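Local coordinates for uncharacterized N-acetyltransferase D2E76_00625 (PDB 6YCA), which probably transfers acetyl groups from acetyl coenzyme A, which it binds, to amine substrates as a GNAT-family N-acetyltransferase, but cannot modify aminoglycosides, at residues Tyr157-Leu167 against Asp287-Ala298; Asp228-Gln236 against Thr248-Ser258. One frame throughout, in Å; residues are numbered along the deposited sequence.

Interaction 1: residues Tyr157-Leu167 against Asp287-Ala298. With SO4 (sulfate ion), chain L.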
loop_
_atom_site.group_PDB
_atom_site.type_symbol
_atom_site.label_atom_id
_atom_site.label_comp_id
_atom_site.label_asym_id
_atom_site.label_seq_id
_atom_site.Cartn_x
_atom_site.Cartn_y
_atom_site.Cartn_z
ATOM N N TYR A 157 -4.428 14.561 15.338
ATOM C CA TYR A 157 -3.297 15.280 14.781
ATOM C C TYR A 157 -2.066 14.382 14.714
ATOM O O TYR A 157 -1.802 13.603 15.634
ATOM C CB TYR A 157 -2.978 16.501 15.642
ATOM C CG TYR A 157 -4.138 17.453 15.764
ATOM C CD1 TYR A 157 -5.117 17.256 16.727
ATOM C CD2 TYR A 157 -4.261 18.544 14.918
ATOM C CE1 TYR A 157 -6.186 18.120 16.847
ATOM C CE2 TYR A 157 -5.325 19.417 15.033
ATOM C CZ TYR A 157 -6.284 19.200 16.001
ATOM O OH TYR A 157 -7.348 20.061 16.124
ATOM N N ARG A 158 -1.323 14.495 13.614
ATOM C CA ARG A 158 0.007 13.911 13.476
ATOM C C ARG A 158 1.004 15.052 13.344
ATOM O O ARG A 158 0.907 15.863 12.415
ATOM C CB ARG A 158 0.134 13.011 12.248
ATOM C CG ARG A 158 -0.436 11.613 12.327
ATOM C CD ARG A 158 -0.082 10.927 11.011
ATOM N NE ARG A 158 1.368 10.868 10.814
ATOM C CZ ARG A 158 1.965 10.630 9.644
ATOM N NH1 ARG A 158 1.242 10.437 8.544
ATOM N NH2 ARG A 158 3.293 10.603 9.564
ATOM N N ILE A 159 1.942 15.122 14.281
ATOM C CA ILE A 159 2.969 16.154 14.306
ATOM C C ILE A 159 4.288 15.512 13.906
ATOM O O ILE A 159 4.695 14.504 14.495
ATOM C CB ILE A 159 3.083 16.782 15.703
ATOM C CG1 ILE A 159 1.739 17.379 16.132
ATOM C CG2 ILE A 159 4.176 17.838 15.711
ATOM C CD1 ILE A 159 1.756 17.975 17.526
ATOM N N GLN A 160 4.948 16.081 12.902
ATOM C CA GLN A 160 6.301 15.664 12.544
ATOM C C GLN A 160 7.253 16.462 13.430
ATOM O O GLN A 160 7.506 17.644 13.183
ATOM C CB GLN A 160 6.570 15.873 11.058
ATOM C CG GLN A 160 7.411 14.761 10.428
ATOM C CD GLN A 160 8.104 15.192 9.144
ATOM O OE1 GLN A 160 9.333 15.123 9.035
ATOM N NE2 GLN A 160 7.320 15.630 8.160
ATOM N N ARG A 161 7.767 15.815 14.483
ATOM C CA ARG A 161 8.450 16.537 15.558
ATOM C C ARG A 161 9.655 17.331 15.069
ATOM O O ARG A 161 9.948 18.398 15.617
ATOM C CB ARG A 161 8.857 15.581 16.680
ATOM C CG ARG A 161 9.342 16.280 17.940
ATOM C CD ARG A 161 9.889 15.283 18.938
ATOM N NE ARG A 161 11.132 14.673 18.473
ATOM C CZ ARG A 161 12.341 15.192 18.659
ATOM N NH1 ARG A 161 12.483 16.338 19.309
ATOM N NH2 ARG A 161 13.411 14.556 18.198
ATOM N N ARG A 162 10.382 16.821 14.066
ATOM C CA ARG A 162 11.560 17.533 13.575
ATOM C C ARG A 162 11.192 18.897 13.009
ATOM O O ARG A 162 12.003 19.827 13.059
ATOM C CB ARG A 162 12.314 16.691 12.544
ATOM C CG ARG A 162 11.549 16.412 11.255
ATOM C CD ARG A 162 12.413 15.662 10.247
ATOM N NE ARG A 162 12.647 14.285 10.684
ATOM C CZ ARG A 162 13.762 13.856 11.274
ATOM N NH1 ARG A 162 13.864 12.586 11.650
ATOM N NH2 ARG A 162 14.772 14.693 11.492
ATOM N N ARG A 163 9.991 19.031 12.454
ATOM C CA ARG A 163 9.510 20.288 11.899
ATOM C C ARG A 163 8.764 21.155 12.910
ATOM O O ARG A 163 8.307 22.247 12.551
ATOM C CB ARG A 163 8.597 20.016 10.708
ATOM C CG ARG A 163 9.170 19.084 9.672
ATOM C CD ARG A 163 8.089 18.711 8.678
ATOM N NE ARG A 163 7.453 19.895 8.109
ATOM C CZ ARG A 163 6.480 19.857 7.208
ATOM N NH1 ARG A 163 6.025 18.690 6.769
ATOM N NH2 ARG A 163 5.958 20.984 6.751
ATOM N N ALA A 164 8.606 20.696 14.149
ATOM C CA ALA A 164 7.752 21.376 15.124
ATOM C C ALA A 164 8.575 22.147 16.157
ATOM O O ALA A 164 8.503 21.898 17.357
ATOM C CB ALA A 164 6.812 20.371 15.784
ATOM N N ALA A 165 9.348 23.115 15.684
ATOM C CA ALA A 165 10.011 24.022 16.613
ATOM C C ALA A 165 9.039 25.117 17.049
ATOM O O ALA A 165 8.274 25.631 16.228
ATOM C CB ALA A 165 11.231 24.656 15.957
ATOM N N PRO A 166 9.052 25.497 18.328
ATOM C CA PRO A 166 8.053 26.450 18.832
ATOM C C PRO A 166 8.211 27.835 18.220
ATOM O O PRO A 166 9.325 28.326 18.024
ATOM C CB PRO A 166 8.330 26.490 20.340
ATOM C CG PRO A 166 9.098 25.240 20.627
ATOM C CD PRO A 166 9.917 24.986 19.402
ATOM N N LEU A 167 7.069 28.460 17.921
ATOM C CA LEU A 167 7.071 29.821 17.393
ATOM C C LEU A 167 7.579 30.811 18.432
ATOM O O LEU A 167 8.403 31.683 18.129
ATOM C CB LEU A 167 5.665 30.191 16.925
ATOM C CG LEU A 167 5.483 31.560 16.270
ATOM C CD1 LEU A 167 6.382 31.702 15.053
ATOM C CD2 LEU A 167 4.022 31.751 15.889
ATOM N N ASP A 287 -7.949 22.829 18.350
ATOM C CA ASP A 287 -6.755 22.795 19.177
ATOM C C ASP A 287 -5.685 23.675 18.543
ATOM O O ASP A 287 -5.362 23.495 17.361
ATOM C CB ASP A 287 -6.245 21.360 19.276
ATOM C CG ASP A 287 -5.555 21.071 20.595
ATOM O OD1 ASP A 287 -5.551 21.955 21.480
ATOM O OD2 ASP A 287 -5.022 19.950 20.753
ATOM N N PRO A 288 -5.137 24.641 19.266
ATOM C CA PRO A 288 -4.190 25.577 18.645
ATOM C C PRO A 288 -2.797 25.011 18.404
ATOM O O PRO A 288 -1.817 25.757 18.489
ATOM C CB PRO A 288 -4.153 26.744 19.640
ATOM C CG PRO A 288 -4.485 26.124 20.953
ATOM C CD PRO A 288 -5.468 25.021 20.650
ATOM N N LEU A 289 -2.685 23.711 18.112
ATOM C CA LEU A 289 -1.386 23.142 17.745
ATOM C C LEU A 289 -0.730 23.842 16.561
ATOM O O LEU A 289 0.470 24.157 16.649
ATOM C CB LEU A 289 -1.482 21.626 17.535
ATOM C CG LEU A 289 -1.642 20.725 18.757
ATOM C CD1 LEU A 289 -1.873 19.286 18.331
ATOM C CD2 LEU A 289 -0.404 20.817 19.618
ATOM N N PRO A 290 -1.418 24.110 15.447
ATOM C CA PRO A 290 -0.745 24.798 14.335
ATOM C C PRO A 290 -0.166 26.148 14.709
ATOM O O PRO A 290 0.785 26.599 14.059
ATOM C CB PRO A 290 -1.858 24.947 13.289
ATOM C CG PRO A 290 -2.812 23.866 13.601
ATOM C CD PRO A 290 -2.796 23.728 15.091
ATOM N N HIS A 291 -0.683 26.796 15.745
ATOM C CA HIS A 291 -0.215 28.117 16.135
ATOM C C HIS A 291 0.952 28.084 17.113
ATOM O O HIS A 291 1.479 29.145 17.464
ATOM C CB HIS A 291 -1.375 28.939 16.694
ATOM C CG HIS A 291 -2.473 29.177 15.706
ATOM N ND1 HIS A 291 -2.362 30.084 14.672
ATOM C CD2 HIS A 291 -3.710 28.634 15.599
ATOM C CE1 HIS A 291 -3.479 30.087 13.969
ATOM N NE2 HIS A 291 -4.314 29.216 14.510
ATOM N N LEU A 292 1.362 26.901 17.565
ATOM C CA LEU A 292 2.487 26.787 18.482
ATOM C C LEU A 292 3.832 26.682 17.779
ATOM O O LEU A 292 4.864 26.912 18.416
ATOM C CB LEU A 292 2.313 25.546 19.362
ATOM C CG LEU A 292 1.318 25.674 20.508
ATOM C CD1 LEU A 292 1.157 24.345 21.213
ATOM C CD2 LEU A 292 1.789 26.731 21.476
ATOM N N VAL A 293 3.850 26.360 16.489
ATOM C CA VAL A 293 5.084 26.039 15.787
ATOM C C VAL A 293 5.287 27.004 14.631
ATOM O O VAL A 293 4.328 27.522 14.047
ATOM C CB VAL A 293 5.093 24.576 15.292
ATOM C CG1 VAL A 293 5.238 23.612 16.470
ATOM C CG2 VAL A 293 3.826 24.279 14.505
ATOM N N THR A 294 6.559 27.231 14.291
ATOM C CA THR A 294 6.893 28.093 13.164
ATOM C C THR A 294 6.436 27.500 11.840
ATOM O O THR A 294 6.240 28.252 10.879
ATOM C CB THR A 294 8.398 28.351 13.109
ATOM O OG1 THR A 294 9.073 27.130 12.790
ATOM C CG2 THR A 294 8.901 28.857 14.439
ATOM N N ASP A 295 6.290 26.172 11.766
ATOM C CA ASP A 295 5.840 25.471 10.567
ATOM C C ASP A 295 4.489 24.835 10.851
ATOM O O ASP A 295 4.419 23.649 11.203
ATOM C CB ASP A 295 6.862 24.404 10.162
ATOM C CG ASP A 295 6.590 23.819 8.789
ATOM O OD1 ASP A 295 5.522 24.104 8.213
ATOM O OD2 ASP A 295 7.454 23.072 8.280
ATOM N N PRO A 296 3.384 25.558 10.650
ATOM C CA PRO A 296 2.058 24.975 10.930
ATOM C C PRO A 296 1.789 23.678 10.189
ATOM O O PRO A 296 1.000 22.852 10.670
ATOM C CB PRO A 296 1.085 26.081 10.500
ATOM C CG PRO A 296 1.898 27.344 10.555
ATOM C CD PRO A 296 3.302 26.958 10.201
ATOM N N ARG A 297 2.425 23.463 9.039
ATOM C CA ARG A 297 2.222 22.232 8.285
ATOM C C ARG A 297 2.928 21.030 8.897
ATOM O O ARG A 297 2.761 19.912 8.393
ATOM C CB ARG A 297 2.612 22.426 6.821
ATOM C CG ARG A 297 1.674 23.369 6.099
ATOM C CD ARG A 297 2.116 23.625 4.684
ATOM N NE ARG A 297 1.312 24.668 4.065
ATOM C CZ ARG A 297 1.602 25.236 2.902
ATOM N NH1 ARG A 297 2.687 24.862 2.231
ATOM N NH2 ARG A 297 0.808 26.180 2.415
ATOM N N ALA A 298 3.712 21.232 9.959
ATOM C CA ALA A 298 4.199 20.108 10.746
ATOM C C ALA A 298 3.074 19.416 11.501
ATOM O O ALA A 298 3.254 18.284 11.959
ATOM C CB ALA A 298 5.262 20.584 11.733
HETATM S S SO4 L . 4.225 20.352 3.455
HETATM O O1 SO4 L . 4.670 21.747 3.475
HETATM O O2 SO4 L . 5.212 19.536 2.752
HETATM O O3 SO4 L . 4.073 19.848 4.816
HETATM O O4 SO4 L . 2.941 20.266 2.761
#
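Arg-163 sets out with CG beside its backbone N (chi1 -51°) and then bends at chi3, which turns its guanidinium edge toward Asp-295. Asp-295 meets it with CG anti to the backbone N (chi1 -169°). The arginine grips side-on, with NE and NH2 both given to OD2. Arg-163 NH2 lies 3.0 Å from Asp-295 OD2, and NE of the same arginine gives that oxygen a slightly longer bond. Both nitrogens come from the same face of the carboxylate, out of its plane. OD2 lies in the guanidinium plane, although the two planes are 52° apart. At the adjoining edge, NH1 and NH2 both bond O3 of a sulfate, Arg-163 NH2 lying 2.9 Å from sulfate O3. The sulfate probably comes from the crystallisation liquor, and Arg-305 of the second subunit binds it too. The backbone of Arg-297 and Ala-298 lies over one guanidinium face.

The segment 157-167 is the end of strand 149-160 and the turn after it. It packs on the loop that joins strands 277-284 and 299-312 in the second GNAT region. Gln-160 N bonds Ala-298 O at 2.9 Å, where the loop enters strand 299-312. Farther on, the backbones run through a single bridge at Pro-166 and Val-293. There Leu-167 N reaches Leu-292 O at 2.7 Å, and Thr-294 N reaches Ala-165 O.

Leu-289 CD1 sits over one face of the Tyr-157 ring, toward its rim, 4.2 Å from the centroid. Leu-289 CD1 also touches Ile-159 CD1 at 3.9 Å. Val-293 CG1 packs on Ala-164 CB at 3.7 Å. Tyr-157 OH bonds Pro-284 O, while the carboxylate of Asp-287 pairs with Arg-283. The guanidinium of Arg-297 turns to Asp-306 and Ala-137, both of the second subunit.

Interaction 2: residues Asp228-Gln236 against Thr248-Ser258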
loop_
_atom_site.group_PDB
_atom_site.type_symbol
_atom_site.label_atom_id
_atom_site.label_comp_id
_atom_site.label_asym_id
_atom_site.label_seq_id
_atom_site.Cartn_x
_atom_site.Cartn_y
_atom_site.Cartn_z
ATOM N N ASP A 228 -0.766 22.182 36.604
ATOM C CA ASP A 228 -2.148 22.394 36.191
ATOM C C ASP A 228 -2.570 21.461 35.058
ATOM O O ASP A 228 -3.430 21.818 34.247
ATOM C CB ASP A 228 -2.398 23.854 35.817
ATOM C CG ASP A 228 -2.268 24.792 37.005
ATOM O OD1 ASP A 228 -2.798 24.463 38.082
ATOM O OD2 ASP A 228 -1.639 25.861 36.865
ATOM N N GLY A 229 -2.001 20.264 34.992
ATOM C CA GLY A 229 -2.419 19.303 33.988
ATOM C C GLY A 229 -1.447 18.148 33.890
ATOM O O GLY A 229 -0.452 18.077 34.616
ATOM N N TYR A 230 -1.749 17.241 32.959
ATOM C CA TYR A 230 -0.903 16.076 32.725
ATOM C C TYR A 230 -1.044 15.618 31.277
ATOM O O TYR A 230 -1.897 16.103 30.527
ATOM C CB TYR A 230 -1.225 14.921 33.694
ATOM C CG TYR A 230 -2.573 14.266 33.474
ATOM C CD1 TYR A 230 -2.733 13.262 32.527
ATOM C CD2 TYR A 230 -3.681 14.629 34.231
ATOM C CE1 TYR A 230 -3.960 12.656 32.321
ATOM C CE2 TYR A 230 -4.916 14.022 34.036
ATOM C CZ TYR A 230 -5.049 13.035 33.079
ATOM O OH TYR A 230 -6.266 12.420 32.870
ATOM N N VAL A 231 -0.200 14.660 30.894
ATOM C CA VAL A 231 -0.254 14.076 29.556
ATOM C C VAL A 231 0.211 12.625 29.628
ATOM O O VAL A 231 1.238 12.322 30.241
ATOM C CB VAL A 231 0.565 14.883 28.524
ATOM C CG1 VAL A 231 2.007 15.014 28.957
ATOM C CG2 VAL A 231 0.479 14.238 27.160
ATOM N N ARG A 232 -0.567 11.729 29.019
ATOM C CA ARG A 232 -0.240 10.313 28.892
ATOM C C ARG A 232 0.113 10.012 27.443
ATOM O O ARG A 232 -0.600 10.439 26.530
ATOM C CB ARG A 232 -1.439 9.449 29.270
ATOM C CG ARG A 232 -1.656 9.208 30.735
ATOM C CD ARG A 232 -2.983 8.494 30.902
ATOM N NE ARG A 232 -3.054 7.288 30.078
ATOM C CZ ARG A 232 -3.113 6.052 30.561
ATOM N NH1 ARG A 232 -3.139 5.848 31.871
ATOM N NH2 ARG A 232 -3.176 5.022 29.727
ATOM N N TYR A 233 1.202 9.278 27.233
ATOM C CA TYR A 233 1.591 8.889 25.882
ATOM C C TYR A 233 2.256 7.520 25.892
ATOM O O TYR A 233 2.893 7.128 26.873
ATOM C CB TYR A 233 2.472 9.941 25.191
ATOM C CG TYR A 233 3.718 10.339 25.949
ATOM C CD1 TYR A 233 3.683 11.354 26.900
ATOM C CD2 TYR A 233 4.931 9.708 25.710
ATOM C CE1 TYR A 233 4.827 11.727 27.590
ATOM C CE2 TYR A 233 6.075 10.073 26.392
ATOM C CZ TYR A 233 6.020 11.080 27.333
ATOM O OH TYR A 233 7.160 11.439 28.013
ATOM N N ARG A 234 2.111 6.801 24.778
ATOM C CA ARG A 234 2.593 5.436 24.652
ATOM C C ARG A 234 3.365 5.253 23.351
ATOM O O ARG A 234 2.927 5.725 22.295
ATOM C CB ARG A 234 1.392 4.478 24.653
ATOM C CG ARG A 234 1.679 3.099 25.220
ATOM C CD ARG A 234 0.391 2.300 25.387
ATOM N NE ARG A 234 -0.447 2.876 26.441
ATOM C CZ ARG A 234 -1.465 2.251 27.027
ATOM N NH1 ARG A 234 -2.159 2.864 27.975
ATOM N NH2 ARG A 234 -1.788 1.012 26.676
ATOM N N PRO A 235 4.501 4.556 23.388
ATOM C CA PRO A 235 5.215 4.245 22.144
ATOM C C PRO A 235 4.476 3.163 21.370
ATOM O O PRO A 235 3.839 2.277 21.949
ATOM C CB PRO A 235 6.582 3.752 22.634
ATOM C CG PRO A 235 6.313 3.199 23.989
ATOM C CD PRO A 235 5.216 4.059 24.578
ATOM N N GLN A 236 4.573 3.233 20.041
ATOM C CA GLN A 236 3.850 2.295 19.190
ATOM C C GLN A 236 4.604 1.007 18.883
ATOM O O GLN A 236 4.583 0.064 19.681
ATOM C CB GLN A 236 3.406 2.987 17.901
ATOM C CG GLN A 236 2.453 4.139 18.134
ATOM C CD GLN A 236 1.126 3.671 18.692
ATOM O OE1 GLN A 236 0.849 3.814 19.885
ATOM N NE2 GLN A 236 0.294 3.108 17.826
ATOM N N THR A 248 6.949 6.502 16.424
ATOM C CA THR A 248 5.719 7.203 16.768
ATOM C C THR A 248 5.313 6.928 18.213
ATOM O O THR A 248 5.417 5.798 18.697
ATOM C CB THR A 248 4.579 6.739 15.846
ATOM O OG1 THR A 248 4.966 6.907 14.477
ATOM C CG2 THR A 248 3.304 7.521 16.117
ATOM N N ILE A 249 4.850 7.975 18.898
ATOM C CA ILE A 249 4.166 7.850 20.180
ATOM C C ILE A 249 2.716 8.279 19.996
ATOM O O ILE A 249 2.373 9.048 19.091
ATOM C CB ILE A 249 4.829 8.644 21.328
ATOM C CG1 ILE A 249 4.715 10.148 21.080
ATOM C CG2 ILE A 249 6.278 8.218 21.520
ATOM C CD1 ILE A 249 5.224 10.984 22.221
ATOM N N SER A 250 1.859 7.798 20.890
ATOM C CA SER A 250 0.429 8.074 20.836
ATOM C C SER A 250 -0.011 8.682 22.159
ATOM O O SER A 250 0.151 8.062 23.216
ATOM C CB SER A 250 -0.348 6.788 20.569
ATOM O OG SER A 250 -1.727 7.065 20.437
ATOM N N VAL A 251 -0.582 9.879 22.097
ATOM C CA VAL A 251 -1.076 10.588 23.273
ATOM C C VAL A 251 -2.570 10.298 23.385
ATOM O O VAL A 251 -3.358 10.719 22.531
ATOM C CB VAL A 251 -0.805 12.095 23.171
ATOM C CG1 VAL A 251 -1.407 12.827 24.352
ATOM C CG2 VAL A 251 0.677 12.368 23.077
ATOM N N ASP A 252 -2.966 9.572 24.434
ATOM C CA ASP A 252 -4.372 9.234 24.625
ATOM C C ASP A 252 -5.127 10.208 25.524
ATOM O O ASP A 252 -6.362 10.245 25.466
ATOM C CB ASP A 252 -4.531 7.798 25.142
ATOM C CG ASP A 252 -3.706 7.530 26.373
ATOM O OD1 ASP A 252 -2.907 8.410 26.743
ATOM O OD2 ASP A 252 -3.855 6.444 26.974
ATOM N N ASP A 253 -4.432 11.003 26.335
ATOM C CA ASP A 253 -5.115 11.943 27.220
ATOM C C ASP A 253 -4.210 13.146 27.447
ATOM O O ASP A 253 -3.056 12.990 27.860
ATOM C CB ASP A 253 -5.469 11.281 28.555
ATOM C CG ASP A 253 -6.775 11.800 29.142
ATOM O OD1 ASP A 253 -7.537 12.479 28.418
ATOM O OD2 ASP A 253 -7.038 11.532 30.333
ATOM N N LEU A 254 -4.726 14.339 27.153
ATOM C CA LEU A 254 -4.025 15.592 27.422
ATOM C C LEU A 254 -5.016 16.489 28.156
ATOM O O LEU A 254 -5.920 17.061 27.542
ATOM C CB LEU A 254 -3.558 16.237 26.125
ATOM C CG LEU A 254 -2.371 17.202 26.159
ATOM C CD1 LEU A 254 -2.018 17.621 24.741
ATOM C CD2 LEU A 254 -2.639 18.419 27.021
ATOM N N VAL A 255 -4.843 16.620 29.465
ATOM C CA VAL A 255 -5.701 17.453 30.295
ATOM C C VAL A 255 -4.884 18.660 30.724
ATOM O O VAL A 255 -3.834 18.508 31.359
ATOM C CB VAL A 255 -6.222 16.676 31.509
ATOM C CG1 VAL A 255 -7.089 17.572 32.364
ATOM C CG2 VAL A 255 -6.992 15.457 31.051
ATOM N N ALA A 256 -5.357 19.857 30.378
ATOM C CA ALA A 256 -4.651 21.092 30.710
ATOM C C ALA A 256 -5.675 22.136 31.127
ATOM O O ALA A 256 -6.474 22.583 30.298
ATOM C CB ALA A 256 -3.832 21.590 29.521
ATOM N N HIS A 257 -5.627 22.542 32.396
ATOM C CA HIS A 257 -6.568 23.497 32.967
ATOM C C HIS A 257 -6.071 24.927 32.885
ATOM O O HIS A 257 -6.696 25.826 33.459
ATOM C CB HIS A 257 -6.866 23.146 34.424
ATOM C CG HIS A 257 -7.247 21.716 34.631
ATOM N ND1 HIS A 257 -8.354 21.147 34.035
ATOM C CD2 HIS A 257 -6.677 20.741 35.377
ATOM C CE1 HIS A 257 -8.441 19.880 34.399
ATOM N NE2 HIS A 257 -7.438 19.609 35.214
ATOM N N SER A 258 -4.967 25.157 32.183
ATOM C CA SER A 258 -4.353 26.466 32.092
ATOM C C SER A 258 -3.657 26.557 30.746
ATOM O O SER A 258 -3.229 25.542 30.190
ATOM C CB SER A 258 -3.322 26.620 33.214
ATOM O OG SER A 258 -2.524 27.769 33.040
#
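An antiparallel beta hairpin with a long connection pairs strand 229-235 with strand 248-256, and a beta bulge at Asp-252 and Asp-253 interrupts it opposite Arg-232. Tyr-230 and Val-255 form a hydrogen-bonded pair, as do Arg-234 and Ser-250. Arg-234 O takes Ser-250 N at 2.7 Å. At the bulge, Arg-232 N bonds Asp-253 O at 3.0 Å, while Asp-252 N gives Arg-232 O only a weak bond. Two more backbone bonds, His-257 N to Asp-228 O and Gln-236 N to Thr-248 O, lie at the two ends of the pairing.

The extra residue brings the carboxylate of Asp-252 to the Arg-232 side chain, which bends back at chi3 (54°). NH2 of Arg-232 bonds OD2 of Asp-252 at 3.2 Å, using the syn lone pair. The NE bond to the same oxygen is weak.

On the same face, Tyr-230 OH donates to Asp-253 OD2 at 2.8 Å, coming from above the carboxylate plane. Beyond the hairpin, Arg-232 NH1 pairs with Asp-214, the guanidinium of Arg-234 with Asp-217, and Asp-253 OD2 with Arg-202, so this oxygen is held twice. Val-255 CB lies over one face of the Tyr-230 ring, offset toward the rim, 4.2 Å from the centroid. On the other face of the sheet, Val-231 CG2 meets Val-251 CG1 at 3.7 Å. Ile-249 CD1 approaches Tyr-233 CD2 at 3.7 Å.

Helix 259-270 covers the face of Val-231, Tyr-233 and Val-251, and its His-268 bonds Tyr-233 OH, as does Arg-44 of the fourth subunit. Helix 184-192 packs on Tyr-230 and Val-255, while strand 222-226 continues the sheet beyond 229-235, and strand 277-284 beyond 248-256.

The centres of the two interactions are 16 Å apart, and their nearest atoms about 6 Å, without touching. Along the chain, both segments of interaction 2 fall between the two of interaction 1. The strands of both belong to one run of neighbours: 149-160, 277-284, 248-256, 229-235. Strand 277-284 thus stands between them, and helix 259-270 packs against residues of both. Interaction 1 joins the end of strand 149-160 to the loop between strands 277-284 and 299-312, and interaction 2 pairs two consecutive strands. Both touch the second subunit; interaction 1 also meets the third and interaction 2 the fourth, so this part of the fold contributes to the six-chain assembly.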